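Local atomic coordinates of De novo designed protein Foldit4 (Synthetic construct, PDB entry 6WI5), a protein that has no known natural function but was designed de novo, apparently as a compact ferredoxin-like alpha/beta fold with two helices packed on an antiparallel sheet. Residues A[7-12]-A[18-23]; A[37-42]-A[48-53]; A[68-73]-A[80-85]. All blocks are in the same frame, centred on the assembly; numbering follows the deposited sequence. Where two conformers were deposited one is given.

Interaction 1 (A[7-12]-A[18-23]); sequences IRIRVQ and RRLIKR
Ile9, Val11 and Leu20 bring no ring, amide or guanidinium into their contact, so it has neither faces nor edges: methyl meets methyl between strand 3-11 and the helix, 17-31, that follows it. Leu20 supplies one methyl for both strand residues. Its CD2 lies 3.7 Å from CG2 of Val11 and 3.8 Å from CG2 of Ile9, wedged against two residues that stand two places apart on the strand and so face the helix together. With CG anti to the backbone N (chi1 177°), the leucine reaches down from the helix, meeting Ile9 tip to tip while it slides past Val11 in the opposite sense. Beta-branched residues suit the strand, and the longer, flexible leucine suits the helix, because it can bridge a backbone separation of 9.0 Å between CA of Val11 and CA of Leu20. All three residues are buried. Leu76 of helix 59-76 and Val50 of strand 47-56 also touch Leu20, and Ile73 touches Ile9, which places this contact in the core beneath both helices. No hydrogen bond crosses between the segments, so their direct attachment is dispersion and the exclusion of water, which depends on close shape fit more than on bond direction.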
loop_
_atom_site.group_PDB
_atom_site.type_symbol
_atom_site.label_atom_id
_atom_site.label_comp_id
_atom_site.label_asym_id
_atom_site.label_seq_id
_atom_site.Cartn_x
_atom_site.Cartn_y
_atom_site.Cartn_z
ATOM N N ILE A 7 -4.529 1.527 -1.825
ATOM C CA ILE A 7 -4.349 0.089 -1.678
ATOM C C ILE A 7 -5.029 -0.347 -0.389
ATOM O O ILE A 7 -4.741 0.196 0.683
ATOM C CB ILE A 7 -2.860 -0.298 -1.668
ATOM C CG1 ILE A 7 -2.151 0.277 -2.895
ATOM C CG2 ILE A 7 -2.703 -1.810 -1.624
ATOM C CD1 ILE A 7 -0.666 0.002 -2.919
ATOM N N ARG A 8 -5.931 -1.317 -0.495
ATOM C CA ARG A 8 -6.642 -1.868 0.653
ATOM C C ARG A 8 -6.206 -3.313 0.840
ATOM O O ARG A 8 -6.324 -4.123 -0.085
ATOM C CB ARG A 8 -8.154 -1.785 0.457
ATOM C CG ARG A 8 -8.958 -2.307 1.639
ATOM C CD ARG A 8 -10.437 -2.385 1.302
ATOM N NE ARG A 8 -10.702 -3.360 0.248
ATOM C CZ ARG A 8 -11.892 -3.553 -0.310
ATOM N NH1 ARG A 8 -12.934 -2.832 0.082
ATOM N NH2 ARG A 8 -12.042 -4.463 -1.262
ATOM N N ILE A 9 -5.708 -3.634 2.031
ATOM C CA ILE A 9 -5.171 -4.955 2.335
ATOM C C ILE A 9 -5.980 -5.546 3.480
ATOM O O ILE A 9 -6.053 -4.955 4.565
ATOM C CB ILE A 9 -3.681 -4.890 2.700
ATOM C CG1 ILE A 9 -2.914 -4.087 1.650
ATOM C CG2 ILE A 9 -3.105 -6.295 2.839
ATOM C CD1 ILE A 9 -1.817 -3.235 2.229
ATOM N N ARG A 10 -6.579 -6.710 3.243
ATOM C CA ARG A 10 -7.294 -7.442 4.283
ATOM C C ARG A 10 -6.309 -8.370 4.984
ATOM O O ARG A 10 -5.787 -9.309 4.375
ATOM C CB ARG A 10 -8.466 -8.222 3.694
ATOM C CG ARG A 10 -9.713 -7.385 3.468
ATOM C CD ARG A 10 -10.856 -8.224 2.919
ATOM N NE ARG A 10 -12.109 -7.967 3.624
ATOM C CZ ARG A 10 -12.547 -8.687 4.652
ATOM N NH1 ARG A 10 -13.698 -8.384 5.236
ATOM N NH2 ARG A 10 -11.833 -9.713 5.095
ATOM N N VAL A 11 -6.052 -8.105 6.262
ATOM C CA VAL A 11 -5.104 -8.876 7.057
ATOM C C VAL A 11 -5.877 -9.857 7.924
ATOM O O VAL A 11 -6.910 -9.508 8.509
ATOM C CB VAL A 11 -4.217 -7.953 7.914
ATOM C CG1 VAL A 11 -3.096 -8.746 8.568
ATOM C CG2 VAL A 11 -3.653 -6.823 7.066
ATOM N N GLN A 12 -5.377 -11.091 8.007
ATOM C CA GLN A 12 -6.071 -12.131 8.759
ATOM C C GLN A 12 -6.096 -11.811 10.250
ATOM O O GLN A 12 -7.167 -11.708 10.858
ATOM C CB GLN A 12 -5.410 -13.489 8.508
ATOM N N ARG A 18 1.758 -4.725 12.060
ATOM C CA ARG A 18 2.933 -3.886 12.280
ATOM C C ARG A 18 4.018 -4.164 11.244
ATOM O O ARG A 18 4.597 -3.233 10.672
ATOM C CB ARG A 18 3.469 -4.104 13.694
ATOM C CG ARG A 18 4.752 -3.353 13.996
ATOM C CD ARG A 18 5.310 -3.767 15.346
ATOM N NE ARG A 18 5.379 -5.219 15.474
ATOM C CZ ARG A 18 6.377 -5.964 15.008
ATOM N NH1 ARG A 18 7.397 -5.394 14.381
ATOM N NH2 ARG A 18 6.355 -7.280 15.170
ATOM N N ARG A 19 4.309 -5.443 10.994
ATOM C CA ARG A 19 5.326 -5.784 10.003
ATOM C C ARG A 19 4.895 -5.373 8.602
ATOM O O ARG A 19 5.720 -4.933 7.794
ATOM C CB ARG A 19 5.629 -7.281 10.046
ATOM C CG ARG A 19 6.845 -7.649 10.877
ATOM C CD ARG A 19 7.746 -8.607 10.114
ATOM N NE ARG A 19 7.053 -9.839 9.750
ATOM C CZ ARG A 19 7.559 -10.771 8.951
ATOM N NH1 ARG A 19 8.764 -10.610 8.421
ATOM N NH2 ARG A 19 6.858 -11.862 8.673
ATOM N N LEU A 20 3.604 -5.512 8.295
ATOM C CA LEU A 20 3.111 -5.146 6.971
ATOM C C LEU A 20 3.277 -3.654 6.715
ATOM O O LEU A 20 3.762 -3.244 5.654
ATOM C CB LEU A 20 1.647 -5.561 6.827
ATOM C CG LEU A 20 0.965 -5.173 5.514
ATOM C CD1 LEU A 20 1.666 -5.823 4.333
ATOM C CD2 LEU A 20 -0.508 -5.549 5.542
ATOM N N ILE A 21 2.880 -2.823 7.682
ATOM C CA ILE A 21 3.011 -1.377 7.519
ATOM C C ILE A 21 4.478 -0.979 7.431
ATOM O O ILE A 21 4.856 -0.116 6.629
ATOM C CB ILE A 21 2.293 -0.645 8.667
ATOM C CG1 ILE A 21 0.780 -0.842 8.557
ATOM C CG2 ILE A 21 2.650 0.834 8.672
ATOM C CD1 ILE A 21 0.002 -0.147 9.646
ATOM N N LYS A 22 5.329 -1.599 8.251
ATOM C CA LYS A 22 6.753 -1.282 8.215
ATOM C C LYS A 22 7.355 -1.613 6.857
ATOM O O LYS A 22 8.133 -0.826 6.306
ATOM C CB LYS A 22 7.487 -2.034 9.326
ATOM C CG LYS A 22 8.977 -1.737 9.397
ATOM C CD LYS A 22 9.659 -2.578 10.466
ATOM C CE LYS A 22 11.144 -2.263 10.547
ATOM N NZ LYS A 22 11.841 -3.105 11.559
ATOM N N ARG A 23 6.998 -2.770 6.295
ATOM C CA ARG A 23 7.540 -3.165 5.000
ATOM C C ARG A 23 7.073 -2.229 3.890
ATOM O O ARG A 23 7.848 -1.893 2.988
ATOM C CB ARG A 23 7.144 -4.607 4.685
ATOM C CG ARG A 23 7.650 -5.115 3.346
ATOM C CD ARG A 23 9.104 -5.552 3.423
ATOM N NE ARG A 23 9.284 -6.667 4.347
ATOM C CZ ARG A 23 9.017 -7.935 4.051
ATOM N NH1 ARG A 23 8.549 -8.255 2.851
ATOM N NH2 ARG A 23 9.213 -8.884 4.956
#

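Interaction 2 (A[37-42]-A[48-53]); sequences VHVETR and VEVHVR
Val37 to Arg42 and Val48 to Arg53 face each other across a beta hairpin of the ferredoxin-like fold, which joins edge strand 36-44 to inner strand 47-56. Six backbone hydrogen bonds link them, two in each hydrogen-bonded pair: His38 with Arg53, Glu40 with His51, Arg42 with Glu49. In the middle pair, His51 N gives to Glu40 O at 2.7 Å and Glu40 N to His51 O at 2.8 Å.

Apolar contacts lie on the face turned to the helices, where small beta-branched residues suit the strands: Val37 CG2 sits 3.9 Å from Val52 CG1, and Ile21 and Leu25 of helix 17-31 cover Val39.

Charged and aromatic groups occupy the other face. The Arg42 guanidinium lies flat over one face of His51, centres 4.1 Å apart and planes at 20°; the extended arginine chain, crossing the histidine nearly at a right angle, also lays CD 3.5 Å from His51 NE2. The Glu40 carboxylate lies at the guanidinium's edge, in a salt bridge modelled doubtfully short. Were His51 replaced by an alanine, this guanidinium would probably lose its stacking platform and Glu49 one donor, its salt bridge to Arg44 remaining. That donor is His51 NE2, 3.0 Å from Glu49 OE1, approaching on the anti side, 29° out of the carboxylate plane.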
loop_
_atom_site.group_PDB
_atom_site.type_symbol
_atom_site.label_atom_id
_atom_site.label_comp_id
_atom_site.label_asym_id
_atom_site.label_seq_id
_atom_site.Cartn_x
_atom_site.Cartn_y
_atom_site.Cartn_z
ATOM N N VAL A 37 2.769 9.493 1.194
ATOM C CA VAL A 37 2.137 8.245 1.609
ATOM C C VAL A 37 1.394 8.470 2.921
ATOM O O VAL A 37 1.874 9.184 3.808
ATOM C CB VAL A 37 3.168 7.099 1.738
ATOM C CG1 VAL A 37 4.206 7.412 2.813
ATOM C CG2 VAL A 37 2.471 5.778 2.020
ATOM N N HIS A 38 0.208 7.874 3.028
ATOM C CA HIS A 38 -0.576 7.869 4.255
ATOM C C HIS A 38 -1.101 6.461 4.491
ATOM O O HIS A 38 -1.554 5.795 3.555
ATOM C CB HIS A 38 -1.750 8.860 4.192
ATOM C CG HIS A 38 -1.332 10.291 4.053
ATOM N ND1 HIS A 38 -1.091 10.881 2.832
ATOM C CD2 HIS A 38 -1.118 11.252 4.984
ATOM C CE1 HIS A 38 -0.745 12.143 3.014
ATOM N NE2 HIS A 38 -0.752 12.393 4.312
ATOM N N VAL A 39 -1.038 6.011 5.742
ATOM C CA VAL A 39 -1.437 4.662 6.119
ATOM C C VAL A 39 -2.531 4.749 7.173
ATOM O O VAL A 39 -2.432 5.538 8.120
ATOM C CB VAL A 39 -0.237 3.843 6.640
ATOM C CG1 VAL A 39 -0.682 2.453 7.066
ATOM C CG2 VAL A 39 0.845 3.754 5.576
ATOM N N GLU A 40 -3.575 3.936 7.006
ATOM C CA GLU A 40 -4.698 3.905 7.932
ATOM C C GLU A 40 -5.111 2.462 8.183
ATOM O O GLU A 40 -5.249 1.679 7.239
ATOM C CB GLU A 40 -5.890 4.708 7.389
ATOM C CG GLU A 40 -7.167 4.558 8.205
ATOM C CD GLU A 40 -8.344 5.289 7.589
ATOM O OE1 GLU A 40 -8.190 6.475 7.230
ATOM O OE2 GLU A 40 -9.423 4.674 7.456
ATOM N N THR A 41 -5.284 2.110 9.452
ATOM C CA THR A 41 -5.738 0.785 9.844
ATOM C C THR A 41 -7.194 0.854 10.279
ATOM O O THR A 41 -7.595 1.771 11.001
ATOM C CB THR A 41 -4.886 0.213 10.981
ATOM O OG1 THR A 41 -5.007 1.046 12.139
ATOM C CG2 THR A 41 -3.431 0.138 10.567
ATOM N N ARG A 42 -7.982 -0.118 9.829
ATOM C CA ARG A 42 -9.397 -0.206 10.166
ATOM C C ARG A 42 -9.698 -1.597 10.703
ATOM O O ARG A 42 -9.377 -2.597 10.055
ATOM C CB ARG A 42 -10.280 0.094 8.951
ATOM C CG ARG A 42 -10.087 1.481 8.357
ATOM C CD ARG A 42 -11.089 1.736 7.242
ATOM N NE ARG A 42 -10.845 3.005 6.560
ATOM C CZ ARG A 42 -11.609 3.484 5.584
ATOM N NH1 ARG A 42 -12.669 2.800 5.175
ATOM N NH2 ARG A 42 -11.315 4.646 5.017
ATOM N N VAL A 48 -8.828 -6.839 10.265
ATOM C CA VAL A 48 -8.088 -5.596 10.092
ATOM C C VAL A 48 -7.922 -5.321 8.604
ATOM O O VAL A 48 -7.543 -6.215 7.838
ATOM C CB VAL A 48 -6.714 -5.650 10.784
ATOM C CG1 VAL A 48 -5.982 -4.337 10.587
ATOM C CG2 VAL A 48 -6.873 -5.963 12.261
ATOM N N GLU A 49 -8.204 -4.085 8.201
ATOM C CA GLU A 49 -7.918 -3.597 6.858
ATOM C C GLU A 49 -6.854 -2.512 6.941
ATOM O O GLU A 49 -6.979 -1.574 7.735
ATOM C CB GLU A 49 -9.174 -3.039 6.185
ATOM C CG GLU A 49 -10.131 -4.085 5.644
ATOM C CD GLU A 49 -11.243 -3.467 4.819
ATOM O OE1 GLU A 49 -11.353 -2.223 4.808
ATOM O OE2 GLU A 49 -12.005 -4.224 4.181
ATOM N N VAL A 50 -5.810 -2.643 6.125
ATOM C CA VAL A 50 -4.761 -1.636 6.020
ATOM C C VAL A 50 -4.981 -0.852 4.735
ATOM O O VAL A 50 -5.026 -1.435 3.644
ATOM C CB VAL A 50 -3.363 -2.275 6.041
ATOM C CG1 VAL A 50 -2.293 -1.205 5.889
ATOM C CG2 VAL A 50 -3.159 -3.062 7.329
ATOM N N HIS A 51 -5.125 0.463 4.862
ATOM C CA HIS A 51 -5.359 1.348 3.727
ATOM C C HIS A 51 -4.119 2.201 3.507
ATOM O O HIS A 51 -3.676 2.904 4.422
ATOM C CB HIS A 51 -6.585 2.230 3.960
ATOM C CG HIS A 51 -7.876 1.472 3.999
ATOM N ND1 HIS A 51 -8.837 1.588 3.018
ATOM C CD2 HIS A 51 -8.358 0.580 4.897
ATOM C CE1 HIS A 51 -9.860 0.804 3.313
ATOM N NE2 HIS A 51 -9.594 0.182 4.446
ATOM N N VAL A 52 -3.565 2.138 2.299
ATOM C CA VAL A 52 -2.384 2.905 1.920
ATOM C C VAL A 52 -2.768 3.812 0.762
ATOM O O VAL A 52 -3.236 3.332 -0.278
ATOM C CB VAL A 52 -1.210 1.994 1.527
ATOM C CG1 VAL A 52 0.035 2.823 1.254
ATOM C CG2 VAL A 52 -0.948 0.958 2.609
ATOM N N ARG A 53 -2.572 5.115 0.937
ATOM C CA ARG A 53 -2.801 6.090 -0.120
ATOM C C ARG A 53 -1.476 6.732 -0.508
ATOM O O ARG A 53 -0.738 7.215 0.358
ATOM C CB ARG A 53 -3.806 7.159 0.313
ATOM C CG ARG A 53 -4.195 8.106 -0.809
ATOM C CD ARG A 53 -5.301 9.057 -0.388
ATOM N NE ARG A 53 -4.912 9.879 0.753
ATOM C CZ ARG A 53 -4.198 10.996 0.659
ATOM N NH1 ARG A 53 -3.786 11.422 -0.526
ATOM N NH2 ARG A 53 -3.893 11.684 1.751
HETATM O O HOH W 1 -1.087 10.369 0.334
#

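Interaction 3 (A[68-73]-A[80-85]); sequences RILREI and SEVEVR
Leu70 and Ile73 of helix 59-76 press on Ser80, Val82 and Val84 of the chain that returns to form edge strand 81-87. The short segments run nearly antiparallel, at 169°, with axes 10.5 Å apart at their closest, a spacing filled by side chains.

Apolar packing does most of the work, and Val82 is its centre. The two methyls of this valine are shared between the two helix residues: CG1 lies 3.6 Å from CD2 of Leu70, and CG2 lies 3.9 Å from CG2 of Ile73. Ile73 meets the valine tip to tip, its CG2 standing anti to the backbone N, whereas Leu70 comes in at a slant. The CB of Leu70 does not point at the strand; its CG, anti to the carbonyl carbon (chi1 -64°), carries CD2 over to it, where the same methyl also lies 4.2 Å from CG2 of Val84. A long leucine thus suits a helix position beside the strand, while a beta-branched valine suits the strand itself. Ile73 continues inward to Ile9 and Leu20, and Val82 touches Ile7 of the neighbouring strand.

The polar part sits at the end where the helix gives way to the strand. CB of Ser80 packs 3.8 Å from CG2 of Ile73, and its hydroxyl turns to a water 2.8 Å from OG. This water donates to Ile73 O, at 3.1 Å, linking helix backbone to serine where the short hydroxyl alone would not span the gap. Asp77, in the connecting turn, makes a further weak hydrogen bond with OG.

A helix laid antiparallel on the strand that follows it, with Leu and Ile over Val, is the closing alpha-beta unit of the ferredoxin-like beta-alpha-beta-beta-alpha-beta fold.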
loop_
_atom_site.group_PDB
_atom_site.type_symbol
_atom_site.label_atom_id
_atom_site.label_comp_id
_atom_site.label_asym_id
_atom_site.label_seq_id
_atom_site.Cartn_x
_atom_site.Cartn_y
_atom_site.Cartn_z
ATOM N N ARG A 68 5.988 -3.248 -6.525
ATOM C CA ARG A 68 6.929 -3.674 -5.495
ATOM C C ARG A 68 6.224 -3.860 -4.157
ATOM O O ARG A 68 6.539 -4.791 -3.407
ATOM C CB ARG A 68 8.069 -2.662 -5.380
ATOM C CG ARG A 68 9.388 -3.273 -4.944
ATOM C CD ARG A 68 10.552 -2.315 -5.150
ATOM N NE ARG A 68 10.524 -1.192 -4.215
ATOM C CZ ARG A 68 10.215 0.057 -4.552
ATOM N NH1 ARG A 68 9.910 0.355 -5.807
ATOM N NH2 ARG A 68 10.216 1.010 -3.630
ATOM N N ILE A 69 5.259 -2.990 -3.849
ATOM C CA ILE A 69 4.472 -3.141 -2.628
ATOM C C ILE A 69 3.663 -4.430 -2.672
ATOM O O ILE A 69 3.599 -5.175 -1.687
ATOM C CB ILE A 69 3.570 -1.908 -2.423
ATOM C CG1 ILE A 69 4.408 -0.694 -2.017
ATOM C CG2 ILE A 69 2.489 -2.195 -1.388
ATOM C CD1 ILE A 69 3.616 0.592 -1.934
ATOM N N LEU A 70 3.045 -4.724 -3.820
ATOM C CA LEU A 70 2.237 -5.934 -3.931
ATOM C C LEU A 70 3.088 -7.186 -3.757
ATOM O O LEU A 70 2.633 -8.176 -3.171
ATOM C CB LEU A 70 1.507 -5.963 -5.273
ATOM C CG LEU A 70 0.487 -4.843 -5.493
ATOM C CD1 LEU A 70 -0.266 -5.041 -6.798
ATOM C CD2 LEU A 70 -0.474 -4.754 -4.320
ATOM N N ARG A 71 4.328 -7.165 -4.257
ATOM C CA ARG A 71 5.215 -8.311 -4.070
ATOM C C ARG A 71 5.595 -8.479 -2.603
ATOM O O ARG A 71 5.654 -9.607 -2.096
ATOM C CB ARG A 71 6.473 -8.155 -4.925
ATOM C CG ARG A 71 6.236 -8.177 -6.427
ATOM C CD ARG A 71 7.564 -8.240 -7.172
ATOM N NE ARG A 71 7.444 -7.795 -8.556
ATOM C CZ ARG A 71 7.734 -6.565 -8.970
ATOM N NH1 ARG A 71 7.596 -6.243 -10.249
ATOM N NH2 ARG A 71 8.165 -5.657 -8.103
ATOM N N GLU A 72 5.853 -7.371 -1.909
ATOM C CA GLU A 72 6.193 -7.456 -0.491
ATOM C C GLU A 72 5.000 -7.904 0.341
ATOM O O GLU A 72 5.173 -8.606 1.344
ATOM C CB GLU A 72 6.718 -6.110 0.008
ATOM C CG GLU A 72 8.000 -5.655 -0.668
ATOM C CD GLU A 72 9.168 -6.593 -0.412
ATOM O OE1 GLU A 72 9.166 -7.287 0.627
ATOM O OE2 GLU A 72 10.090 -6.635 -1.254
ATOM N N ILE A 73 3.787 -7.505 -0.053
ATOM C CA ILE A 73 2.589 -7.976 0.636
ATOM C C ILE A 73 2.451 -9.486 0.486
ATOM O O ILE A 73 2.121 -10.193 1.447
ATOM C CB ILE A 73 1.345 -7.241 0.103
ATOM C CG1 ILE A 73 1.388 -5.759 0.485
ATOM C CG2 ILE A 73 0.075 -7.889 0.624
ATOM C CD1 ILE A 73 0.301 -4.936 -0.170
ATOM N N SER A 80 -3.124 -12.867 1.107
ATOM C CA SER A 80 -3.612 -11.520 1.370
ATOM C C SER A 80 -4.553 -11.061 0.264
ATOM O O SER A 80 -4.246 -11.190 -0.926
ATOM C CB SER A 80 -2.444 -10.543 1.503
ATOM O OG SER A 80 -1.874 -10.603 2.797
ATOM N N GLU A 81 -5.703 -10.523 0.663
ATOM C CA GLU A 81 -6.658 -9.927 -0.262
ATOM C C GLU A 81 -6.319 -8.447 -0.409
ATOM O O GLU A 81 -6.337 -7.704 0.577
ATOM C CB GLU A 81 -8.083 -10.115 0.255
ATOM C CG GLU A 81 -9.094 -10.547 -0.793
ATOM C CD GLU A 81 -10.463 -10.819 -0.196
ATOM O OE1 GLU A 81 -10.560 -11.672 0.713
ATOM O OE2 GLU A 81 -11.440 -10.171 -0.627
ATOM N N VAL A 82 -6.011 -8.032 -1.636
ATOM C CA VAL A 82 -5.575 -6.673 -1.929
ATOM C C VAL A 82 -6.463 -6.090 -3.018
ATOM O O VAL A 82 -6.767 -6.762 -4.011
ATOM C CB VAL A 82 -4.095 -6.632 -2.366
ATOM C CG1 VAL A 82 -3.654 -5.200 -2.616
ATOM C CG2 VAL A 82 -3.212 -7.293 -1.320
ATOM N N GLU A 83 -6.880 -4.841 -2.831
ATOM C CA GLU A 83 -7.625 -4.099 -3.840
ATOM C C GLU A 83 -6.885 -2.799 -4.116
ATOM O O GLU A 83 -6.501 -2.091 -3.180
ATOM C CB GLU A 83 -9.057 -3.808 -3.380
ATOM C CG GLU A 83 -9.944 -3.210 -4.466
ATOM C CD GLU A 83 -11.320 -2.816 -3.956
ATOM O OE1 GLU A 83 -11.403 -1.914 -3.097
ATOM O OE2 GLU A 83 -12.317 -3.415 -4.413
ATOM N N VAL A 84 -6.682 -2.490 -5.394
ATOM C CA VAL A 84 -5.911 -1.325 -5.812
ATOM C C VAL A 84 -6.817 -0.409 -6.620
ATOM O O VAL A 84 -7.461 -0.853 -7.578
ATOM C CB VAL A 84 -4.674 -1.729 -6.634
ATOM C CG1 VAL A 84 -3.903 -0.492 -7.075
ATOM C CG2 VAL A 84 -3.783 -2.661 -5.826
ATOM N N ARG A 85 -6.856 0.865 -6.237
ATOM C CA ARG A 85 -7.639 1.876 -6.938
ATOM C C ARG A 85 -6.704 3.000 -7.352
ATOM O O ARG A 85 -6.050 3.610 -6.500
ATOM C CB ARG A 85 -8.773 2.408 -6.057
ATOM C CG ARG A 85 -9.770 3.270 -6.806
ATOM C CD ARG A 85 -11.041 3.477 -6.003
ATOM N NE ARG A 85 -10.834 4.353 -4.855
ATOM C CZ ARG A 85 -11.802 4.746 -4.034
ATOM N NH1 ARG A 85 -11.527 5.545 -3.013
ATOM N NH2 ARG A 85 -13.049 4.339 -4.235
HETATM O O HOH W 2 0.378 -9.386 3.837
#

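Overall arrangement
All three contacts share one four-stranded antiparallel sheet, with order 36-44, 47-56, 3-11, 81-87. Interaction 1 is fully buried and purely apolar; interaction 3, also a helix on a strand, lies nearer the surface and adds a water bridge at its end. Interaction 2 joins strand to strand, so backbone hydrogen bonds dominate, and its face away from the helices carries charge. Strand 3-11 connects them: it hydrogen-bonds to 47-56 on one side and to 81-87 on the other. The two helix contacts meet through Ile9 and Ile73, and through a salt bridge between Arg23 and Glu72; interactions 2 and 3 do not touch, their centres about 12 Å apart.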